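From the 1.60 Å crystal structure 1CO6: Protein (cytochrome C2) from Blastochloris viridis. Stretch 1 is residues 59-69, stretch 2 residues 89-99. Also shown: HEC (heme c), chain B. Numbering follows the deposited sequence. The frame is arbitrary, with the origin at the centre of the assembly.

Stretch 1, residues 59-69: TEEVFREYIRD
Stretch 2 89-99: KVSDLIAYIKQ

Two helices of one chain pack through a compact apolar seam, flanked along one side by a salt bridge and two arginines, with heme c against the first helix. Helix 60-68 and the second helix, which begins before residue 89, run at 127° between their N-to-C directions, closer to antiparallel than parallel, and their axes approach to 10.7 Å. The register is set by two pairs, Glu-60 CA to Ile-94 CA at 7.4 Å and Arg-64 CA to Val-90 CA at 6.8 Å, so one turn forward on the first helix matches one turn back on the second. Helical residues keep phi between -54° and -68° and psi between -27° and -52°; Lys-98 is at -59/-23. Ahead of the first helix, Thr-59 (phi/psi -97/168, chi1 p) acts as N-cap: its OG1 accepts from Val-62 N at 3.2 Å.

Phe-63, Ile-67, Val-90, Leu-93, Ile-94 and Ile-97 all point CA-to-CB toward the opposing stretch and are buried, as apolar side chains suit. The Phe-63 ring (chi1 t, chi2 85°) reaches across: CZ lies 3.7 Å from Leu-93 CD2, at the ring edge, and 3.9 Å from Ile-97 CD1, while CD2 lies 3.7 Å from Ile-94 CG1. Leu-93 is t,p; Ile-94 and Ile-97 are both m,t. One turn on, Ile-67 (chi1 -142°, chi2 p) places CG2 3.7 Å from Val-90 CG2, with Val-90 at chi1 t. These residues also meet the cofactor: Phe-63 CZ is 3.5 Å from HEC CMB, and Ile-67 CD1 is 3.6 Å from HEC C2B. The two stretches together bury 508 Å².

Polar groups border this seam. The CA-to-CB bond of Glu-60 (m,t, chi3 27°) points toward the second stretch, and Glu-60 OE2 accepts from Lys-98 NZ at 3.3 Å, a hydrogen-bonded salt bridge between partly exposed residues; Lys-98 has chi1 -100°, chi2 t, chi3 134° and chi4 p. Arg-64 starts sideways, but its long chain (t,t,m, chi4 -78°) brings the guanidinium across. Arg-64 NH2 donates to Ser-91 OG at 2.8 Å, with an N-H...acceptor angle of 158°, Ser-91 being at chi1 m and its oxygen near the guanidinium plane. Over one face of that planar group lie Val-90 CG1 and Ile-94 CD1, the latter 3.6 Å from Arg-64 NH2, so the same group combines a directional bond with apolar packing. Arg-68 (m,m,t, chi4 -74°) also starts sideways and ends nearer, with Val-90 CG2 over one guanidinium face.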

# COMPACT_ATOMS: atom_id res chain seq x y z
N THR A 59 1.36 8.30 -5.43
CA THR A 59 2.20 9.38 -4.88
C THR A 59 1.84 9.31 -3.40
O THR A 59 0.82 8.67 -3.06
CB THR A 59 1.80 10.77 -5.50
OG1 THR A 59 0.43 11.06 -5.10
CG2 THR A 59 1.96 10.87 -7.03
N GLU A 60 2.61 10.01 -2.58
CA GLU A 60 2.35 10.10 -1.14
C GLU A 60 1.02 10.73 -0.82
O GLU A 60 0.31 10.18 0.05
CB GLU A 60 3.41 10.87 -0.37
CG GLU A 60 4.74 10.16 -0.14
CD GLU A 60 5.61 10.84 0.89
OE1 GLU A 60 5.19 11.53 1.81
OE2 GLU A 60 6.81 10.60 0.67
N GLU A 61 0.68 11.82 -1.51
CA GLU A 61 -0.60 12.53 -1.26
C GLU A 61 -1.80 11.65 -1.59
O GLU A 61 -2.77 11.57 -0.80
CB GLU A 61 -0.54 13.81 -2.06
CG GLU A 61 -1.62 14.80 -2.37
CD GLU A 61 -1.45 15.65 -3.61
OE1 GLU A 61 -1.63 16.87 -3.73
OE2 GLU A 61 -1.07 14.95 -4.59
N VAL A 62 -1.73 10.99 -2.74
CA VAL A 62 -2.80 10.05 -3.16
C VAL A 62 -2.85 8.86 -2.18
O VAL A 62 -4.00 8.46 -1.82
CB VAL A 62 -2.65 9.61 -4.63
CG1 VAL A 62 -3.65 8.48 -4.95
CG2 VAL A 62 -2.75 10.78 -5.61
N PHE A 63 -1.70 8.35 -1.74
CA PHE A 63 -1.73 7.22 -0.77
C PHE A 63 -2.46 7.65 0.51
O PHE A 63 -3.27 6.96 1.12
CB PHE A 63 -0.33 6.69 -0.48
CG PHE A 63 -0.22 5.66 0.62
CD1 PHE A 63 -0.45 4.31 0.28
CD2 PHE A 63 0.09 5.99 1.92
CE1 PHE A 63 -0.34 3.30 1.26
CE2 PHE A 63 0.16 5.02 2.93
CZ PHE A 63 -0.03 3.67 2.58
N ARG A 64 -2.13 8.85 0.92
CA ARG A 64 -2.67 9.48 2.13
C ARG A 64 -4.18 9.53 2.07
O ARG A 64 -4.87 9.18 3.05
CB ARG A 64 -2.04 10.87 2.31
CG ARG A 64 -2.29 11.53 3.64
CD ARG A 64 -1.41 12.68 3.92
NE ARG A 64 -0.06 12.43 4.34
CZ ARG A 64 0.29 12.06 5.59
NH1 ARG A 64 -0.54 11.83 6.62
NH2 ARG A 64 1.59 12.00 5.83
N GLU A 65 -4.71 10.03 0.95
CA GLU A 65 -6.18 10.12 0.81
C GLU A 65 -6.82 8.74 0.72
O GLU A 65 -7.91 8.46 1.28
CB GLU A 65 -6.68 10.96 -0.35
CG GLU A 65 -5.86 11.11 -1.60
CD GLU A 65 -6.05 12.35 -2.42
OE1 GLU A 65 -5.67 12.52 -3.56
OE2 GLU A 65 -6.66 13.25 -1.79
N TYR A 66 -6.20 7.82 -0.01
CA TYR A 66 -6.72 6.47 -0.17
C TYR A 66 -6.79 5.73 1.13
O TYR A 66 -7.79 5.13 1.50
CB TYR A 66 -5.84 5.67 -1.15
CG TYR A 66 -6.09 4.20 -1.26
CD1 TYR A 66 -5.24 3.27 -0.64
CD2 TYR A 66 -7.20 3.72 -2.00
CE1 TYR A 66 -5.46 1.90 -0.76
CE2 TYR A 66 -7.42 2.33 -2.14
CZ TYR A 66 -6.56 1.45 -1.49
OH TYR A 66 -6.77 0.13 -1.65
N ILE A 67 -5.68 5.72 1.85
CA ILE A 67 -5.61 4.96 3.12
C ILE A 67 -6.58 5.42 4.19
O ILE A 67 -6.99 4.53 5.00
CB ILE A 67 -4.12 4.77 3.50
CG1 ILE A 67 -3.82 3.39 4.11
CG2 ILE A 67 -3.71 5.96 4.44
CD1 ILE A 67 -4.16 2.12 3.28
N ARG A 68 -7.01 6.66 4.25
CA ARG A 68 -8.00 7.09 5.23
C ARG A 68 -9.35 6.41 4.94
O ARG A 68 -10.08 6.18 5.92
CB ARG A 68 -8.24 8.61 5.18
CG ARG A 68 -7.03 9.51 5.34
CD ARG A 68 -6.20 9.13 6.52
NE ARG A 68 -5.29 10.15 7.04
CZ ARG A 68 -4.17 10.47 6.37
NH1 ARG A 68 -3.91 9.84 5.23
NH2 ARG A 68 -3.34 11.41 6.84
N ASP A 69 -9.64 6.14 3.69
CA ASP A 69 -10.93 5.54 3.30
C ASP A 69 -10.86 4.95 1.89
O ASP A 69 -11.23 5.64 0.94
CB ASP A 69 -12.05 6.57 3.38
CG ASP A 69 -13.44 5.97 3.20
OD1 ASP A 69 -14.36 6.76 3.52
OD2 ASP A 69 -13.69 4.81 2.78
N LYS A 89 -0.15 8.17 12.28
CA LYS A 89 0.02 6.76 11.85
C LYS A 89 0.33 6.64 10.36
O LYS A 89 1.22 5.86 9.99
CB LYS A 89 -1.22 5.92 12.16
CG LYS A 89 -1.35 5.73 13.68
CD LYS A 89 -2.40 4.64 13.89
CE LYS A 89 -2.36 4.16 15.34
NZ LYS A 89 -2.93 5.22 16.22
N VAL A 90 -0.41 7.42 9.57
CA VAL A 90 -0.24 7.45 8.10
C VAL A 90 1.18 7.91 7.78
O VAL A 90 1.90 7.31 6.98
CB VAL A 90 -1.40 8.23 7.42
CG1 VAL A 90 -1.11 8.43 5.91
CG2 VAL A 90 -2.76 7.56 7.59
N SER A 91 1.58 9.02 8.39
CA SER A 91 2.95 9.58 8.23
C SER A 91 3.98 8.51 8.59
O SER A 91 4.97 8.31 7.86
CB SER A 91 3.10 10.88 9.03
OG SER A 91 2.19 11.85 8.55
N ASP A 92 3.80 7.75 9.66
CA ASP A 92 4.75 6.69 10.07
C ASP A 92 4.76 5.54 9.04
O ASP A 92 5.83 5.07 8.63
CB ASP A 92 4.47 6.17 11.49
CG ASP A 92 4.82 7.28 12.51
OD1 ASP A 92 5.61 8.17 12.23
OD2 ASP A 92 4.21 7.21 13.58
N LEU A 93 3.51 5.17 8.68
CA LEU A 93 3.32 4.11 7.67
C LEU A 93 4.07 4.39 6.38
O LEU A 93 4.72 3.50 5.79
CB LEU A 93 1.78 4.04 7.51
CG LEU A 93 1.36 3.02 6.44
CD1 LEU A 93 1.83 1.64 6.91
CD2 LEU A 93 -0.15 3.12 6.27
N ILE A 94 3.91 5.60 5.87
CA ILE A 94 4.61 6.08 4.68
C ILE A 94 6.12 5.91 4.89
O ILE A 94 6.77 5.35 3.95
CB ILE A 94 4.28 7.55 4.29
CG1 ILE A 94 2.83 7.70 3.82
CG2 ILE A 94 5.28 8.07 3.18
CD1 ILE A 94 2.31 9.16 3.75
N ALA A 95 6.64 6.35 6.02
CA ALA A 95 8.09 6.23 6.28
C ALA A 95 8.60 4.79 6.15
O ALA A 95 9.66 4.51 5.53
CB ALA A 95 8.38 6.81 7.66
N TYR A 96 7.80 3.86 6.72
CA TYR A 96 8.15 2.45 6.68
C TYR A 96 8.18 1.85 5.26
O TYR A 96 9.11 1.16 4.83
CB TYR A 96 7.17 1.65 7.59
CG TYR A 96 7.51 0.17 7.54
CD1 TYR A 96 8.67 -0.37 8.12
CD2 TYR A 96 6.61 -0.70 6.91
CE1 TYR A 96 8.94 -1.75 8.08
CE2 TYR A 96 6.87 -2.08 6.84
CZ TYR A 96 8.04 -2.57 7.44
OH TYR A 96 8.26 -3.90 7.29
N ILE A 97 7.08 2.10 4.53
CA ILE A 97 6.96 1.55 3.19
C ILE A 97 8.04 2.11 2.26
O ILE A 97 8.52 1.35 1.40
CB ILE A 97 5.51 1.74 2.62
CG1 ILE A 97 4.48 0.94 3.47
CG2 ILE A 97 5.41 1.33 1.12
CD1 ILE A 97 3.01 1.27 3.02
N LYS A 98 8.34 3.41 2.39
CA LYS A 98 9.32 4.10 1.55
C LYS A 98 10.71 3.49 1.64
O LYS A 98 11.47 3.71 0.70
CB LYS A 98 9.45 5.63 1.76
CG LYS A 98 8.66 6.37 0.64
CD LYS A 98 9.14 7.80 0.42
CE LYS A 98 9.33 8.18 -1.04
NZ LYS A 98 8.09 8.70 -1.68
N GLN A 99 11.05 2.79 2.69
CA GLN A 99 12.34 2.15 2.85
C GLN A 99 12.64 1.09 1.79
O GLN A 99 13.83 0.87 1.50
CB GLN A 99 12.55 1.39 4.18
CG GLN A 99 12.44 2.30 5.38
CD GLN A 99 12.60 1.49 6.65
OE1 GLN A 99 13.58 1.72 7.34
NE2 GLN A 99 11.67 0.58 6.93
FE HEC B . -4.37 -3.30 0.80
CHA HEC B . -4.56 -3.17 -2.54
CHB HEC B . -2.14 -0.70 0.81
CHC HEC B . -4.39 -3.27 4.27
CHD HEC B . -6.25 -6.20 0.82
NA HEC B . -3.49 -2.16 -0.61
C1A HEC B . -3.80 -2.15 -1.97
C2A HEC B . -3.16 -1.03 -2.59
C3A HEC B . -2.50 -0.35 -1.65
C4A HEC B . -2.70 -1.02 -0.38
CMA HEC B . -1.66 0.95 -1.79
CAA HEC B . -3.16 -0.74 -4.13
CBA HEC B . -2.04 -1.62 -4.76
CGA HEC B . -1.78 -1.48 -6.24
O1A HEC B . -2.44 -0.66 -6.85
O2A HEC B . -0.89 -2.25 -6.68
NB HEC B . -3.45 -2.24 2.23
C1B HEC B . -2.50 -1.23 2.01
C2B HEC B . -2.05 -0.76 3.29
C3B HEC B . -2.69 -1.44 4.24
C4B HEC B . -3.55 -2.39 3.61
CMB HEC B . -0.99 0.36 3.42
CAB HEC B . -2.48 -1.27 5.79
CBB HEC B . -3.01 -0.07 6.32
NC HEC B . -5.17 -4.49 2.24
C1C HEC B . -5.07 -4.30 3.60
C2C HEC B . -5.78 -5.37 4.26
C3C HEC B . -6.33 -6.15 3.32
C4C HEC B . -5.92 -5.64 2.04
CMC HEC B . -5.91 -5.49 5.80
CAC HEC B . -7.14 -7.49 3.57
CBC HEC B . -8.30 -7.49 4.37
ND HEC B . -5.20 -4.48 -0.60
C1D HEC B . -5.99 -5.60 -0.39
C2D HEC B . -6.52 -6.04 -1.69
C3D HEC B . -6.03 -5.21 -2.62
C4D HEC B . -5.23 -4.22 -1.96
CMD HEC B . -7.45 -7.26 -1.85
CAD HEC B . -6.34 -5.20 -4.14
CBD HEC B . -7.48 -4.17 -4.44
CGD HEC B . -8.20 -4.42 -5.75
O1D HEC B . -9.29 -3.76 -5.79
O2D HEC B . -7.73 -5.17 -6.64